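Local coordinates for uncharacterized protein YPL067C (Saccharomyces cerevisiae, PDB 5KCI), which is of unknown function, a cytoplasmic yeast protein of the DUF3605 family possibly connected with amyloid toxicity, at residues 45-48 and 49-53. Residues are numbered along the deposited sequence; the frame is centred on the assembly and turned at random.
Sequences HEHK and KRTAG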
ATOM      1  N   HIS A  45     -13.492  13.888   1.074  1.00 76.53           N
ATOM      2  CA  HIS A  45     -14.225  14.744   0.141  1.00 88.01           C
ATOM      3  C   HIS A  45     -13.631  16.151   0.087  1.00 79.71           C
ATOM      4  O   HIS A  45     -13.521  16.745  -1.000  1.00 72.32           O
ATOM      5  CB  HIS A  45     -15.707  14.800   0.519  1.00103.88           C
ATOM      6  CG  HIS A  45     -16.603  15.219  -0.609  1.00112.07           C
ATOM      7  ND1 HIS A  45     -17.453  16.300  -0.526  1.00121.04           N
ATOM      8  CD2 HIS A  45     -16.778  14.698  -1.847  1.00107.00           C
ATOM      9  CE1 HIS A  45     -18.115  16.428  -1.662  1.00118.26           C
ATOM     10  NE2 HIS A  45     -17.723  15.468  -2.480  1.00115.39           N
ATOM     11  N   GLU A  46     -13.242  16.709   1.245  1.00 71.70           N
ATOM     12  CA  GLU A  46     -12.648  18.051   1.236  1.00 59.69           C
ATOM     13  C   GLU A  46     -11.261  18.064   0.581  1.00 63.36           C
ATOM     14  O   GLU A  46     -10.909  19.029  -0.115  1.00 50.77           O
ATOM     15  CB  GLU A  46     -12.591  18.618   2.657  1.00 51.31           C
ATOM     16  CG  GLU A  46     -11.475  18.093   3.531  1.00 85.51           C
ATOM     17  CD  GLU A  46     -11.580  18.527   4.994  1.00109.08           C
ATOM     18  OE1 GLU A  46     -12.651  19.016   5.401  1.00123.95           O
ATOM     19  OE2 GLU A  46     -10.592  18.351   5.749  1.00100.30           O
ATOM     20  N   HIS A  47     -10.453  17.013   0.797  1.00 72.10           N
ATOM     21  CA  HIS A  47      -9.155  16.911   0.123  1.00 58.41           C
ATOM     22  C   HIS A  47      -9.339  16.796  -1.380  1.00 45.34           C
ATOM     23  O   HIS A  47      -8.535  17.329  -2.165  1.00 48.74           O
ATOM     24  CB  HIS A  47      -8.398  15.701   0.676  1.00 55.57           C
ATOM     25  CG  HIS A  47      -7.227  15.239  -0.153  1.00 47.13           C
ATOM     26  ND1 HIS A  47      -5.986  15.834  -0.075  1.00 52.65           N
ATOM     27  CD2 HIS A  47      -7.080  14.180  -0.984  1.00 48.45           C
ATOM     28  CE1 HIS A  47      -5.137  15.189  -0.850  1.00 47.99           C
ATOM     29  NE2 HIS A  47      -5.770  14.171  -1.407  1.00 45.99           N
ATOM     30  N   LYS A  48     -10.404  16.097  -1.793  1.00 38.54           N
ATOM     31  CA  LYS A  48     -10.764  16.009  -3.193  1.00 57.51           C
ATOM     32  C   LYS A  48     -11.090  17.382  -3.751  1.00 58.72           C
ATOM     33  O   LYS A  48     -10.619  17.746  -4.830  1.00 45.25           O
ATOM     34  CB  LYS A  48     -11.944  15.050  -3.358  1.00 73.92           C
ATOM     35  CG  LYS A  48     -11.628  13.774  -4.132  1.00 87.13           C
ATOM     36  CD  LYS A  48     -10.398  13.050  -3.598  1.00103.32           C
ATOM     37  CE  LYS A  48     -10.008  11.885  -4.494  1.00117.42           C
ATOM     38  NZ  LYS A  48      -9.771  12.282  -5.906  1.00124.50           N
ATOM     39  N   LYS A  49     -11.897  18.166  -3.032  1.00 66.49           N
ATOM     40  CA  LYS A  49     -12.112  19.542  -3.466  1.00 73.36           C
ATOM     41  C   LYS A  49     -10.779  20.246  -3.691  1.00 55.94           C
ATOM     42  O   LYS A  49     -10.592  20.937  -4.698  1.00 55.13           O
ATOM     43  CB  LYS A  49     -12.955  20.306  -2.441  1.00 90.67           C
ATOM     44  CG  LYS A  49     -14.387  19.801  -2.293  1.00112.71           C
ATOM     45  CD  LYS A  49     -15.270  20.849  -1.618  1.00131.19           C
ATOM     46  CE  LYS A  49     -16.115  20.273  -0.483  1.00140.26           C
ATOM     47  NZ  LYS A  49     -17.242  19.421  -0.953  1.00142.17           N
ATOM     48  N   ARG A  50      -9.821  20.047  -2.784  1.00 46.78           N
ATOM     49  CA  ARG A  50      -8.568  20.797  -2.881  1.00 44.08           C
ATOM     50  C   ARG A  50      -7.715  20.373  -4.071  1.00 49.85           C
ATOM     51  O   ARG A  50      -6.954  21.191  -4.599  1.00 55.95           O
ATOM     52  CB  ARG A  50      -7.751  20.630  -1.604  1.00 71.48           C
ATOM     53  CG  ARG A  50      -8.360  21.269  -0.386  1.00 91.59           C
ATOM     54  CD  ARG A  50      -7.393  21.202   0.780  1.00100.24           C
ATOM     55  NE  ARG A  50      -7.364  19.873   1.386  1.00109.05           N
ATOM     56  CZ  ARG A  50      -8.194  19.476   2.344  1.00116.42           C
ATOM     57  NH1 ARG A  50      -9.124  20.305   2.805  1.00118.30           N
ATOM     58  NH2 ARG A  50      -8.091  18.249   2.840  1.00114.44           N
ATOM     59  N   THR A  51      -7.787  19.111  -4.493  1.00 44.81           N
ATOM     60  CA  THR A  51      -6.939  18.629  -5.582  1.00 43.36           C
ATOM     61  C   THR A  51      -7.674  18.520  -6.917  1.00 43.15           C
ATOM     62  O   THR A  51      -7.150  17.902  -7.847  1.00 44.05           O
ATOM     63  CB  THR A  51      -6.353  17.268  -5.238  1.00 44.42           C
ATOM     64  OG1 THR A  51      -7.420  16.347  -4.976  1.00 43.12           O
ATOM     65  CG2 THR A  51      -5.442  17.350  -4.025  1.00 50.71           C
ATOM     66  N   ALA A  52      -8.880  19.076  -7.012  1.00 40.31           N
ATOM     67  CA  ALA A  52      -9.707  18.921  -8.191  1.00 39.69           C
ATOM     68  C   ALA A  52      -9.079  19.559  -9.420  1.00 41.79           C
ATOM     69  O   ALA A  52      -9.499  19.246 -10.543  1.00 44.67           O
ATOM     70  CB  ALA A  52     -11.081  19.526  -7.931  1.00 45.37           C
ATOM     71  N   GLY A  53      -8.085  20.427  -9.238  1.00 42.59           N
ATOM     72  CA  GLY A  53      -7.436  21.138 -10.329  1.00 47.64           C
ATOM     73  C   GLY A  53      -6.095  20.564 -10.739  1.00 41.25           C
ATOM     74  O   GLY A  53      -5.369  21.208 -11.511  1.00 43.33           O
TER
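Thr51 grips the carbonyl of His47 twice, in the last turns of helix 38-51 on the protein surface: its backbone N lies 3.0 Å from His47 O, and its OG1 donates to the same His47 O at 3.2 Å. The two donors come from opposite faces of the carbonyl plane. With OG1 set between its backbone N and carbonyl carbon (chi1 58°), the hydroxyl folds back onto the preceding turn, while CG2 sits over one face of the His47 imidazole, 4.2 Å from the ring centroid, in a CH-pi contact. Replacing Thr51 by an alanine would probably leave His47 O with one donor fewer and uncover that part of the ring face. The imidazole also meets the ring of Phe94. Ordinary i to i+4 bonds, Lys49 N to His45 O and Arg50 N to Glu46 O, hold the helix just before it. Glu46 and Arg50 run side by side in a long salt bridge, OE2 of Glu46 standing 3.8 Å from NH1 of Arg50 with the carboxylate and guanidinium planes turned 69° apart; OE1 of Glu46 pairs with Lys43. Bent at chi3 (-78°), the arginine lays one guanidinium face over the backbone, with Glu46 O above its centre, and NH2 of Arg50 packs 3.4 Å from CB of His47, near the imidazole plane at its edge. Lys49 crosses His45 obliquely, bringing NZ of Lys49 to 3.2 Å from ND1 of His45.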